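Local coordinates for probable ABC transporter phosphite binding protein PhnD1 (Prochlorococcus marinus str. MIT 9301, PDB 5LQ5), which binds inorganic phosphite strongly, and methylphosphonate and phosphate only very weakly, probably as the solute-binding component of an ABC transporter, at residues S92-N97 and W198-Y203; G122-T127 and A152-S157; S157-I162 and K177-N182. One frame throughout, in Å; residues are numbered along the deposited sequence.

Interaction 1 (S92-N97 and W198-Y203)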
ATOM      1  N   SER A  92       1.404  -4.567  -9.716  1.00 21.16           N
ATOM      2  CA  SER A  92       2.327  -3.466  -9.877  1.00 20.13           C
ATOM      3  C   SER A  92       2.486  -3.140 -11.353  1.00 18.79           C
ATOM      4  O   SER A  92       2.207  -3.957 -12.246  1.00 22.06           O
ATOM      5  CB  SER A  92       3.706  -3.806  -9.321  1.00 20.24           C
ATOM      6  OG  SER A  92       3.662  -4.183  -7.944  1.00 21.32           O
ATOM      7  N   VAL A  93       3.015  -1.952 -11.577  1.00 20.18           N
ATOM      8  CA  VAL A  93       3.546  -1.531 -12.866  1.00 22.29           C
ATOM      9  C   VAL A  93       5.003  -1.134 -12.744  1.00 22.40           C
ATOM     10  O   VAL A  93       5.469  -0.586 -11.720  1.00 19.73           O
ATOM     11  CB  VAL A  93       2.752  -0.367 -13.498  1.00 23.90           C
ATOM     12  CG1 VAL A  93       1.329  -0.829 -13.771  1.00 25.24           C
ATOM     13  CG2 VAL A  93       2.768   0.910 -12.635  1.00 21.49           C
ATOM     14  N   PHE A  94       5.738  -1.498 -13.777  1.00 19.87           N
ATOM     15  CA  PHE A  94       7.030  -0.935 -14.061  1.00 19.45           C
ATOM     16  C   PHE A  94       6.845   0.197 -15.057  1.00 22.24           C
ATOM     17  O   PHE A  94       6.160   0.026 -16.071  1.00 22.73           O
ATOM     18  CB  PHE A  94       7.984  -1.975 -14.622  1.00 18.94           C
ATOM     19  CG  PHE A  94       8.479  -2.982 -13.598  1.00 18.71           C
ATOM     20  CD1 PHE A  94       9.757  -2.915 -13.086  1.00 21.28           C
ATOM     21  CD2 PHE A  94       7.668  -4.009 -13.171  1.00 20.85           C
ATOM     22  CE1 PHE A  94      10.215  -3.867 -12.184  1.00 20.55           C
ATOM     23  CE2 PHE A  94       8.103  -4.962 -12.245  1.00 22.10           C
ATOM     24  CZ  PHE A  94       9.380  -4.887 -11.740  1.00 21.72           C
ATOM     25  N   VAL A  95       7.456   1.335 -14.779  1.00 20.32           N
ATOM     26  CA  VAL A  95       7.428   2.509 -15.631  1.00 20.31           C
ATOM     27  C   VAL A  95       8.835   2.939 -16.001  1.00 21.52           C
ATOM     28  O   VAL A  95       9.798   2.731 -15.215  1.00 21.42           O
ATOM     29  CB  VAL A  95       6.659   3.678 -15.023  1.00 22.14           C
ATOM     30  CG1 VAL A  95       5.221   3.304 -14.741  1.00 25.14           C
ATOM     31  CG2 VAL A  95       7.323   4.233 -13.790  1.00 22.75           C
ATOM     32  N   VAL A  96       8.952   3.541 -17.188  1.00 23.57           N
ATOM     33  CA  VAL A  96      10.216   4.056 -17.689  1.00 24.64           C
ATOM     34  C   VAL A  96      10.078   5.475 -18.190  1.00 24.32           C
ATOM     35  O   VAL A  96       9.007   5.886 -18.640  1.00 23.88           O
ATOM     36  CB  VAL A  96      10.836   3.184 -18.788  1.00 23.21           C
ATOM     37  CG1 VAL A  96      11.225   1.813 -18.235  1.00 25.76           C
ATOM     38  CG2 VAL A  96       9.871   3.030 -19.962  1.00 24.55           C
ATOM     39  N   ASN A  97      11.176   6.221 -18.088  1.00 21.38           N
ATOM     40  CA  ASN A  97      11.252   7.579 -18.593  1.00 23.72           C
ATOM     41  C   ASN A  97      11.293   7.465 -20.130  1.00 26.15           C
ATOM     42  O   ASN A  97      11.983   6.610 -20.689  1.00 26.10           O
ATOM     43  CB  ASN A  97      12.490   8.288 -18.079  1.00 25.22           C
ATOM     44  CG  ASN A  97      12.535   9.749 -18.467  1.00 26.58           C
ATOM     45  OD1 ASN A  97      12.758  10.078 -19.620  1.00 30.12           O
ATOM     46  ND2 ASN A  97      12.313  10.634 -17.509  1.00 26.24           N
ATOM     47  N   TRP A 198       5.721  -2.471 -18.047  1.00 21.73           N
ATOM     48  CA  TRP A 198       5.213  -3.823 -17.770  1.00 23.87           C
ATOM     49  C   TRP A 198       4.194  -3.819 -16.639  1.00 25.81           C
ATOM     50  O   TRP A 198       4.336  -3.056 -15.683  1.00 24.02           O
ATOM     51  CB  TRP A 198       6.351  -4.803 -17.469  1.00 24.49           C
ATOM     52  CG  TRP A 198       5.993  -6.239 -17.436  1.00 26.06           C
ATOM     53  CD1 TRP A 198       5.460  -6.963 -18.472  1.00 31.11           C
ATOM     54  CD2 TRP A 198       6.191  -7.170 -16.367  1.00 27.79           C
ATOM     55  NE1 TRP A 198       5.281  -8.259 -18.106  1.00 32.86           N
ATOM     56  CE2 TRP A 198       5.721  -8.426 -16.819  1.00 27.42           C
ATOM     57  CE3 TRP A 198       6.693  -7.068 -15.057  1.00 28.91           C
ATOM     58  CZ2 TRP A 198       5.751  -9.569 -16.023  1.00 32.26           C
ATOM     59  CZ3 TRP A 198       6.726  -8.222 -14.271  1.00 28.14           C
ATOM     60  CH2 TRP A 198       6.239  -9.444 -14.750  1.00 30.75           C
ATOM     61  N   ILE A 199       3.175  -4.665 -16.790  1.00 24.17           N
ATOM     62  CA  ILE A 199       2.197  -4.963 -15.737  1.00 24.33           C
ATOM     63  C   ILE A 199       2.496  -6.367 -15.192  1.00 23.94           C
ATOM     64  O   ILE A 199       2.626  -7.329 -15.933  1.00 27.97           O
ATOM     65  CB  ILE A 199       0.726  -4.869 -16.217  1.00 26.86           C
ATOM     66  CG1 ILE A 199       0.409  -3.480 -16.766  1.00 29.63           C
ATOM     67  CG2 ILE A 199      -0.226  -5.254 -15.099  1.00 29.38           C
ATOM     68  CD1 ILE A 199      -0.873  -3.448 -17.606  1.00 32.65           C
ATOM     69  N   THR A 200       2.610  -6.468 -13.869  1.00 25.93           N
ATOM     70  CA  THR A 200       2.948  -7.729 -13.208  1.00 22.75           C
ATOM     71  C   THR A 200       1.781  -8.709 -13.061  1.00 22.30           C
ATOM     72  O   THR A 200       0.606  -8.303 -13.167  1.00 24.27           O
ATOM     73  CB  THR A 200       3.506  -7.494 -11.783  1.00 22.25           C
ATOM     74  OG1 THR A 200       2.454  -7.102 -10.864  1.00 22.61           O
ATOM     75  CG2 THR A 200       4.648  -6.419 -11.788  1.00 23.58           C
ATOM     76  N   PRO A 201       2.097  -9.982 -12.742  1.00 23.42           N
ATOM     77  CA  PRO A 201       1.085 -10.887 -12.225  1.00 27.51           C
ATOM     78  C   PRO A 201       0.461 -10.381 -10.920  1.00 25.78           C
ATOM     79  O   PRO A 201       0.976  -9.452 -10.284  1.00 23.40           O
ATOM     80  CB  PRO A 201       1.872 -12.177 -11.958  1.00 33.37           C
ATOM     81  CG  PRO A 201       3.040 -12.123 -12.863  1.00 31.00           C
ATOM     82  CD  PRO A 201       3.401 -10.669 -12.878  1.00 25.68           C
ATOM     83  N   GLU A 202      -0.654 -10.999 -10.576  1.00 28.93           N
ATOM     84  CA  GLU A 202      -1.446 -10.660  -9.375  1.00 24.65           C
ATOM     85  C   GLU A 202      -0.885 -11.250  -8.087  1.00 24.09           C
ATOM     86  O   GLU A 202      -0.251 -12.312  -8.096  1.00 26.10           O
ATOM     87  CB  GLU A 202      -2.892 -11.165  -9.503  1.00 30.65           C
ATOM     88  CG  GLU A 202      -3.656 -10.547 -10.669  1.00 39.82           C
ATOM     89  CD  GLU A 202      -4.755 -11.434 -11.247  1.00 89.94           C
ATOM     90  OE1 GLU A 202      -4.608 -12.671 -11.289  1.00 74.93           O
ATOM     91  OE2 GLU A 202      -5.780 -10.878 -11.689  1.00101.26           O
ATOM     92  N   TYR A 203      -1.176 -10.553  -6.993  1.00 20.85           N
ATOM     93  CA  TYR A 203      -0.784 -10.950  -5.635  1.00 22.70           C
ATOM     94  C   TYR A 203      -1.753 -10.245  -4.653  1.00 19.80           C
ATOM     95  O   TYR A 203      -2.528  -9.391  -5.055  1.00 25.68           O
ATOM     96  CB  TYR A 203       0.715 -10.618  -5.334  1.00 21.32           C
ATOM     97  CG  TYR A 203       1.054  -9.194  -5.638  1.00 20.78           C
ATOM     98  CD1 TYR A 203       0.787  -8.203  -4.691  1.00 18.58           C
ATOM     99  CD2 TYR A 203       1.570  -8.812  -6.889  1.00 19.59           C
ATOM    100  CE1 TYR A 203       1.044  -6.875  -4.964  1.00 19.21           C
ATOM    101  CE2 TYR A 203       1.843  -7.478  -7.167  1.00 21.29           C
ATOM    102  CZ  TYR A 203       1.554  -6.509  -6.200  1.00 21.16           C
ATOM    103  OH  TYR A 203       1.783  -5.173  -6.454  1.00 20.10           O
TER

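Interaction 2 (G122-T127 and A152-S157). With PO3 (phosphite ion), chain B.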
ATOM      1  N   GLY A 122       9.735   1.809  -4.513  1.00 15.56           N
ATOM      2  CA  GLY A 122       9.074   2.577  -3.465  1.00 15.53           C
ATOM      3  C   GLY A 122       9.711   2.343  -2.095  1.00 16.19           C
ATOM      4  O   GLY A 122      10.910   2.118  -1.990  1.00 16.04           O
ATOM      5  N   SER A 123       8.887   2.373  -1.052  1.00 14.87           N
ATOM      6  CA  SER A 123       9.391   2.039   0.281  1.00 15.23           C
ATOM      7  C   SER A 123      10.070   0.691   0.299  1.00 15.17           C
ATOM      8  O   SER A 123       9.607  -0.240  -0.345  1.00 16.45           O
ATOM      9  CB  SER A 123       8.264   2.018   1.312  1.00 16.61           C
ATOM     10  OG  SER A 123       8.726   1.544   2.598  1.00 18.15           O
ATOM     11  N   GLU A 124      11.104   0.587   1.130  1.00 15.67           N
ATOM     12  CA  GLU A 124      11.768  -0.707   1.321  1.00 15.53           C
ATOM     13  C   GLU A 124      10.768  -1.777   1.756  1.00 14.45           C
ATOM     14  O   GLU A 124      10.975  -2.940   1.470  1.00 17.07           O
ATOM     15  CB  GLU A 124      12.828  -0.594   2.429  1.00 18.94           C
ATOM     16  CG  GLU A 124      14.033   0.320   2.098  1.00 21.77           C
ATOM     17  CD  GLU A 124      13.861   1.799   2.445  1.00 32.53           C
ATOM     18  OE1 GLU A 124      12.711   2.279   2.664  1.00 29.60           O
ATOM     19  OE2 GLU A 124      14.915   2.497   2.493  1.00 33.70           O
ATOM     20  N   ASN A 125       9.675  -1.364   2.437  1.00 14.44           N
ATOM     21  CA  ASN A 125       8.667  -2.274   2.993  1.00 14.91           C
ATOM     22  C   ASN A 125       7.366  -2.292   2.216  1.00 15.68           C
ATOM     23  O   ASN A 125       6.349  -2.791   2.696  1.00 15.78           O
ATOM     24  CB  ASN A 125       8.444  -1.941   4.495  1.00 16.39           C
ATOM     25  CG  ASN A 125       9.646  -2.308   5.352  1.00 23.99           C
ATOM     26  OD1 ASN A 125      10.185  -3.374   5.235  1.00 28.92           O
ATOM     27  ND2 ASN A 125      10.045  -1.421   6.187  1.00 40.04           N
ATOM     28  N   SER A 126       7.418  -1.783   1.002  1.00 15.29           N
ATOM     29  CA  SER A 126       6.229  -1.786   0.091  1.00 15.72           C
ATOM     30  C   SER A 126       6.044  -3.127  -0.627  1.00 15.54           C
ATOM     31  O   SER A 126       7.005  -3.708  -1.144  1.00 16.81           O
ATOM     32  CB  SER A 126       6.331  -0.672  -0.949  1.00 15.51           C
ATOM     33  OG  SER A 126       5.220  -0.738  -1.833  1.00 15.02           O
ATOM     34  N   THR A 127       4.824  -3.635  -0.596  1.00 14.67           N
ATOM     35  CA  THR A 127       4.457  -4.829  -1.335  1.00 15.22           C
ATOM     36  C   THR A 127       4.518  -4.596  -2.856  1.00 14.90           C
ATOM     37  O   THR A 127       5.242  -5.300  -3.579  1.00 17.11           O
ATOM     38  CB  THR A 127       3.037  -5.305  -0.938  1.00 17.94           C
ATOM     39  OG1 THR A 127       2.869  -5.192   0.503  1.00 17.40           O
ATOM     40  CG2 THR A 127       2.843  -6.763  -1.382  1.00 18.67           C
ATOM     41  N   ALA A 152      19.690   0.105  -5.834  1.00 21.79           N
ATOM     42  CA  ALA A 152      18.394   0.636  -6.235  1.00 21.29           C
ATOM     43  C   ALA A 152      18.018   1.724  -5.282  1.00 20.10           C
ATOM     44  O   ALA A 152      18.324   1.683  -4.070  1.00 21.81           O
ATOM     45  CB  ALA A 152      17.341  -0.453  -6.204  1.00 22.67           C
ATOM     46  N   GLY A 153      17.264   2.677  -5.802  1.00 19.20           N
ATOM     47  CA  GLY A 153      16.633   3.685  -4.921  1.00 16.51           C
ATOM     48  C   GLY A 153      15.414   3.083  -4.178  1.00 18.26           C
ATOM     49  O   GLY A 153      14.844   2.068  -4.604  1.00 15.75           O
ATOM     50  N   PHE A 154      15.053   3.705  -3.064  1.00 17.06           N
ATOM     51  CA  PHE A 154      13.824   3.434  -2.309  1.00 15.98           C
ATOM     52  C   PHE A 154      13.200   4.799  -2.041  1.00 17.91           C
ATOM     53  O   PHE A 154      13.664   5.562  -1.206  1.00 20.71           O
ATOM     54  CB  PHE A 154      14.094   2.662  -1.033  1.00 16.47           C
ATOM     55  CG  PHE A 154      14.769   1.328  -1.275  1.00 16.66           C
ATOM     56  CD1 PHE A 154      14.050   0.207  -1.625  1.00 17.58           C
ATOM     57  CD2 PHE A 154      16.154   1.196  -1.153  1.00 21.66           C
ATOM     58  CE1 PHE A 154      14.659  -1.001  -1.851  1.00 18.31           C
ATOM     59  CE2 PHE A 154      16.756  -0.021  -1.374  1.00 22.67           C
ATOM     60  CZ  PHE A 154      16.020  -1.118  -1.731  1.00 23.56           C
ATOM     61  N   SER A 155      12.123   5.087  -2.764  1.00 16.09           N
ATOM     62  CA  SER A 155      11.547   6.421  -2.765  1.00 17.32           C
ATOM     63  C   SER A 155      10.666   6.685  -1.555  1.00 19.45           C
ATOM     64  O   SER A 155      10.412   7.830  -1.223  1.00 21.15           O
ATOM     65  CB  SER A 155      10.674   6.593  -4.024  1.00 15.92           C
ATOM     66  OG  SER A 155       9.463   5.905  -3.828  1.00 17.13           O
ATOM     67  N   GLY A 156      10.161   5.615  -0.939  1.00 16.71           N
ATOM     68  CA  GLY A 156       9.224   5.717   0.175  1.00 18.50           C
ATOM     69  C   GLY A 156       7.743   5.768  -0.101  1.00 16.95           C
ATOM     70  O   GLY A 156       6.929   5.601   0.792  1.00 19.05           O
ATOM     71  N   SER A 157       7.374   6.025  -1.340  1.00 16.09           N
ATOM     72  CA  SER A 157       5.943   6.106  -1.663  1.00 16.62           C
ATOM     73  C   SER A 157       5.742   5.958  -3.156  1.00 16.78           C
ATOM     74  O   SER A 157       6.643   6.219  -3.962  1.00 16.36           O
ATOM     75  CB  SER A 157       5.320   7.414  -1.181  1.00 20.14           C
ATOM     76  OG  SER A 157       5.311   8.436  -2.188  1.00 20.68           O
TER
HETATM   77  P   PO3 B 401       2.022  -1.421  -0.503  1.00 16.36           P
HETATM   78  O1  PO3 B 401       1.735  -2.130  -1.869  1.00 15.81           O
HETATM   79  O2  PO3 B 401       2.647  -2.363   0.605  1.00 17.20           O
HETATM   80  O3  PO3 B 401       2.870  -0.134  -0.705  1.00 16.06           O

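Interaction 3 (S157-I162 and K177-N182)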
ATOM      1  N   SER A 157       7.374   6.025  -1.340  1.00 16.09           N
ATOM      2  CA  SER A 157       5.943   6.106  -1.663  1.00 16.62           C
ATOM      3  C   SER A 157       5.742   5.958  -3.156  1.00 16.78           C
ATOM      4  O   SER A 157       6.643   6.219  -3.962  1.00 16.36           O
ATOM      5  CB  SER A 157       5.320   7.414  -1.181  1.00 20.14           C
ATOM      6  OG  SER A 157       5.311   8.436  -2.188  1.00 20.68           O
ATOM      7  N   HIS A 158       4.524   5.572  -3.523  1.00 16.53           N
ATOM      8  CA  HIS A 158       4.221   5.376  -4.946  1.00 16.65           C
ATOM      9  C   HIS A 158       4.227   6.720  -5.691  1.00 17.46           C
ATOM     10  O   HIS A 158       4.665   6.797  -6.854  1.00 17.96           O
ATOM     11  CB  HIS A 158       2.919   4.627  -5.131  1.00 18.56           C
ATOM     12  CG  HIS A 158       2.914   3.314  -4.434  1.00 15.70           C
ATOM     13  ND1 HIS A 158       3.864   2.346  -4.677  1.00 16.86           N
ATOM     14  CD2 HIS A 158       2.175   2.868  -3.388  1.00 18.32           C
ATOM     15  CE1 HIS A 158       3.664   1.332  -3.854  1.00 16.87           C
ATOM     16  NE2 HIS A 158       2.631   1.612  -3.081  1.00 17.86           N
ATOM     17  N   ASP A 159       3.723   7.771  -5.044  1.00 16.96           N
ATOM     18  CA  ASP A 159       3.748   9.130  -5.693  1.00 16.98           C
ATOM     19  C   ASP A 159       5.207   9.585  -5.880  1.00 18.89           C
ATOM     20  O   ASP A 159       5.585  10.131  -6.925  1.00 20.32           O
ATOM     21  CB  ASP A 159       2.961  10.167  -4.911  1.00 19.03           C
ATOM     22  CG  ASP A 159       1.466  10.006  -5.025  1.00 20.61           C
ATOM     23  OD1 ASP A 159       0.962   9.407  -6.019  1.00 26.49           O
ATOM     24  OD2 ASP A 159       0.800  10.566  -4.118  1.00 22.53           O
ATOM     25  N   ALA A 160       6.051   9.281  -4.884  1.00 16.94           N
ATOM     26  CA  ALA A 160       7.453   9.685  -4.990  1.00 16.63           C
ATOM     27  C   ALA A 160       8.236   8.931  -6.073  1.00 16.48           C
ATOM     28  O   ALA A 160       9.104   9.502  -6.716  1.00 18.60           O
ATOM     29  CB  ALA A 160       8.160   9.581  -3.662  1.00 18.09           C
ATOM     30  N   THR A 161       7.872   7.670  -6.307  1.00 15.67           N
ATOM     31  CA  THR A 161       8.478   6.886  -7.379  1.00 16.98           C
ATOM     32  C   THR A 161       8.165   7.508  -8.739  1.00 18.69           C
ATOM     33  O   THR A 161       9.039   7.724  -9.533  1.00 17.84           O
ATOM     34  CB  THR A 161       7.970   5.442  -7.328  1.00 15.68           C
ATOM     35  OG1 THR A 161       8.355   4.892  -6.072  1.00 17.52           O
ATOM     36  CG2 THR A 161       8.503   4.601  -8.433  1.00 18.17           C
ATOM     37  N   ILE A 162       6.888   7.843  -8.936  1.00 18.43           N
ATOM     38  CA  ILE A 162       6.457   8.501 -10.185  1.00 17.90           C
ATOM     39  C   ILE A 162       7.285   9.785 -10.371  1.00 19.97           C
ATOM     40  O   ILE A 162       7.808  10.037 -11.449  1.00 20.09           O
ATOM     41  CB  ILE A 162       4.947   8.822 -10.162  1.00 20.09           C
ATOM     42  CG1 ILE A 162       4.138   7.531 -10.276  1.00 20.11           C
ATOM     43  CG2 ILE A 162       4.591   9.825 -11.261  1.00 23.58           C
ATOM     44  CD1 ILE A 162       2.663   7.707  -9.924  1.00 23.30           C
ATOM     45  N   LYS A 177      -0.259  -0.193  -9.148  1.00 20.20           N
ATOM     46  CA  LYS A 177      -0.878   0.069 -10.491  1.00 21.55           C
ATOM     47  C   LYS A 177      -2.054   1.066 -10.381  1.00 21.70           C
ATOM     48  O   LYS A 177      -2.241   1.924 -11.245  1.00 24.72           O
ATOM     49  CB  LYS A 177      -1.353  -1.240 -11.132  1.00 23.32           C
ATOM     50  CG  LYS A 177      -2.136  -1.051 -12.440  1.00 24.21           C
ATOM     51  CD  LYS A 177      -2.260  -2.405 -13.128  1.00 30.55           C
ATOM     52  CE  LYS A 177      -2.964  -2.309 -14.478  1.00 40.99           C
ATOM     53  NZ  LYS A 177      -4.432  -2.242 -14.296  1.00 52.17           N
ATOM     54  N   GLN A 178      -2.830   0.958  -9.301  1.00 22.44           N
ATOM     55  CA  GLN A 178      -3.937   1.917  -9.036  1.00 25.70           C
ATOM     56  C   GLN A 178      -3.456   3.366  -8.889  1.00 25.93           C
ATOM     57  O   GLN A 178      -4.062   4.294  -9.377  1.00 26.27           O
ATOM     58  CB  GLN A 178      -4.751   1.512  -7.794  1.00 35.36           C
ATOM     59  CG  GLN A 178      -6.069   2.245  -7.655  1.00 51.06           C
ATOM     60  CD  GLN A 178      -7.065   1.849  -8.737  1.00 41.19           C
ATOM     61  OE1 GLN A 178      -7.435   0.687  -8.833  1.00 59.66           O
ATOM     62  NE2 GLN A 178      -7.497   2.816  -9.555  1.00 65.43           N
ATOM     63  N   VAL A 179      -2.329   3.542  -8.219  1.00 23.61           N
ATOM     64  CA  VAL A 179      -1.758   4.865  -8.019  1.00 22.01           C
ATOM     65  C   VAL A 179      -1.277   5.428  -9.368  1.00 25.07           C
ATOM     66  O   VAL A 179      -1.468   6.598  -9.664  1.00 25.41           O
ATOM     67  CB  VAL A 179      -0.624   4.880  -6.962  1.00 21.92           C
ATOM     68  CG1 VAL A 179       0.089   6.222  -6.932  1.00 23.97           C
ATOM     69  CG2 VAL A 179      -1.182   4.605  -5.567  1.00 21.44           C
ATOM     70  N   TRP A 180      -0.650   4.578 -10.168  1.00 21.65           N
ATOM     71  CA  TRP A 180      -0.198   4.948 -11.501  1.00 24.96           C
ATOM     72  C   TRP A 180      -1.391   5.453 -12.335  1.00 26.26           C
ATOM     73  O   TRP A 180      -1.360   6.548 -12.907  1.00 26.35           O
ATOM     74  CB  TRP A 180       0.459   3.763 -12.182  1.00 23.66           C
ATOM     75  CG  TRP A 180       0.615   3.884 -13.669  1.00 24.11           C
ATOM     76  CD1 TRP A 180      -0.028   3.130 -14.619  1.00 27.14           C
ATOM     77  CD2 TRP A 180       1.465   4.797 -14.380  1.00 21.66           C
ATOM     78  NE1 TRP A 180       0.377   3.522 -15.881  1.00 28.03           N
ATOM     79  CE2 TRP A 180       1.294   4.537 -15.761  1.00 25.06           C
ATOM     80  CE3 TRP A 180       2.360   5.804 -13.986  1.00 25.89           C
ATOM     81  CZ2 TRP A 180       1.980   5.263 -16.752  1.00 34.02           C
ATOM     82  CZ3 TRP A 180       3.032   6.531 -14.973  1.00 27.62           C
ATOM     83  CH2 TRP A 180       2.829   6.253 -16.347  1.00 29.19           C
ATOM     84  N   GLU A 181      -2.466   4.674 -12.324  1.00 28.22           N
ATOM     85  CA  GLU A 181      -3.701   5.069 -13.071  1.00 30.03           C
ATOM     86  C   GLU A 181      -4.352   6.355 -12.562  1.00 32.69           C
ATOM     87  O   GLU A 181      -4.788   7.174 -13.352  1.00 37.61           O
ATOM     88  CB  GLU A 181      -4.702   3.914 -13.092  1.00 32.62           C
ATOM     89  CG  GLU A 181      -4.213   2.758 -13.951  1.00 34.53           C
ATOM     90  CD  GLU A 181      -5.006   1.476 -13.777  1.00 66.20           C
ATOM     91  OE1 GLU A 181      -6.042   1.474 -13.076  1.00 77.26           O
ATOM     92  OE2 GLU A 181      -4.578   0.452 -14.357  1.00 48.33           O
ATOM     93  N   ASN A 182      -4.430   6.518 -11.246  1.00 31.13           N
ATOM     94  CA  ASN A 182      -4.950   7.767 -10.627  1.00 40.74           C
ATOM     95  C   ASN A 182      -4.182   9.005 -11.054  1.00 41.93           C
ATOM     96  O   ASN A 182      -4.755  10.054 -11.290  1.00 43.13           O
ATOM     97  CB  ASN A 182      -4.926   7.696  -9.098  1.00 39.29           C
ATOM     98  CG  ASN A 182      -5.933   6.734  -8.555  1.00 41.81           C
ATOM     99  OD1 ASN A 182      -6.687   6.119  -9.302  1.00 42.15           O
ATOM    100  ND2 ASN A 182      -5.927   6.561  -7.247  1.00 40.77           N
TER

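Interaction 1 (S92-N97 and W198-Y203)
Strand 92-97 and the chain around 198-203 run antiparallel, with Phe94 and Trp198 as a hydrogen-bonded pair. Phe94 N gives the shorter bond, 2.8 Å to Trp198 O in the carbonyl plane; the return bond from Trp198 N to Phe94 O is 3.2 Å, its donor lying above that plane. Two residues on, Thr200 N points almost straight at Ser92 O (3.0 Å, 177° at the hydrogen). Ser92 N is then met by a side chain: Thr200 OG1 accepts from it at 3.0 Å and donates to Pro201 O. OG1 stands between the backbone N and the carbonyl carbon (chi1 73°), where it serves both partners, and CG2 is set against the edge of the Phe94 ring. Beside it the Trp198 ring brings its CE3 edge to 3.7 Å from Phe94 CD2, the planes oblique at 47°. Tyr203 OH donates to Ser92 OG over 2.6 Å, and that OG also bonds Ser128 O. An alanine at Thr200 would probably deprive Ser92 N of its acceptor and loosen the packing at the Phe94 edge. Val93 and Ile199 share the sheet face covered by helix 177-186; at the far end Tyr203 lies on helix 127-139, and strand 172-176 flanks strand 92-97 on the side away from 194-199.

Interaction 2 (G122-T127 and A152-S157)
In one lobe of the periplasmic binding protein fold, the loop after strand 119-121 leads to the N-terminus of helix 127-139 and lies beside the end of edge strand 153-154. The main side-chain contact is Glu124 crossing Phe154 at about a right angle. Bent at chi2 (88°), Glu124 lays CG over one face of the ring, 3.9 Å from its centroid, a CH-pi contact offset toward the rim. Its carboxylate continues over the Phe154 CB end, its plane nearly parallel to the ring's (12° apart), with CD 3.6 Å from CB. At the ring edge, in plane, sits Gly122 O, which also receives a CA-H contact from Phe154 at 3.2 Å. Deeper in, Gly122 CA packs against Ser155 OG, a hydroxyl whose strongest partner is Thr161 OG1. Gly156 passes Ser123 with a positive phi, 90°, at which a beta carbon would be jammed against the carbonyl O of Ser155. The loop itself folds as a type I turn from Ser123 to Ser126, reinforced by an ST turn in which Asn125 N donates to Ser123 OG. This delivers Ser126 to the N-cap of helix 127-139, where its OG serves both Gly129 N and the phosphite. Ser126 OG reaches PO3 O3 at 2.7 Å, while PO3 O2 is gripped twice by Thr127, through N and OG1, each at 2.8 Å.

Interaction 3 (S157-I162 and K177-N182)
Val179 pushes its CG1 into the first turn of helix 158-167, where it lies over His158 CB at 3.7 Å and touches Asp159 OD1 at 3.4 Å. CG1 stands anti to the backbone N (chi1 171°), which projects it across the gap, while CG2 sits obliquely to the imidazole. His158 therefore offers its aliphatic root to helix 177-186 and sends the ring on to the ligand: its NE2 is hydrogen-bonded to O3 of the phosphite ion, with Tyr206 OH as a weak second partner. Val179 packs on CB, while the ring, with CG anti to the carbonyl carbon, turns toward the phosphite. Asp159 crosses Val179 at about a right angle; the oxygen that borders the methyl, OD1, is bonded to Asn183 ND2, and OD2 takes Asn15 N. One turn further along, Ile162 CD1 reaches Val179 CG1 at 4.2 Å, and Ile162 CG1 comes to the edge of the Trp180 indole, 4.5 Å from CE3. The meeting is buried and mostly apolar, and the axes of 158-162 and 177-182 pass 10.0 Å apart at a crossing angle of -58°. Ser157 caps helix 158-167, its OG accepting from Ala160 N at 2.9 Å. Ile162 and Trp180 both rest on Leu175 of strand 172-176, so the helices lie on the same sheet face. They belong to successive beta-alpha-beta crossovers, 153-154 to 172-176 and 172-176 to 194-199, the architecture of a lobe of type II periplasmic binding proteins, with His158 at the ligand cleft.

How the interactions relate
All three contacts lie in one lobe, around the five-stranded sheet ordered 153-154, 119-121, 172-176, 92-97, 194-199. Interaction 1 joins two strands at one side of this sheet, interaction 2 a loop and the end of edge strand 153-154 at the other, and interaction 3 the helices over one face. Their centres are 11 to 15 Å apart. Along the chain, interactions 2 and 3 follow in series, sharing Ser157, inside the loop closed by interaction 1. Val93 packs under Lys177 and Trp180, Tyr203 touches Thr127, and Ser126 packs against His158. Ser126 and Thr127 of interaction 2 and His158 of interaction 3 bind the same phosphite, about 6 Å from the side chain of Tyr203 in interaction 1.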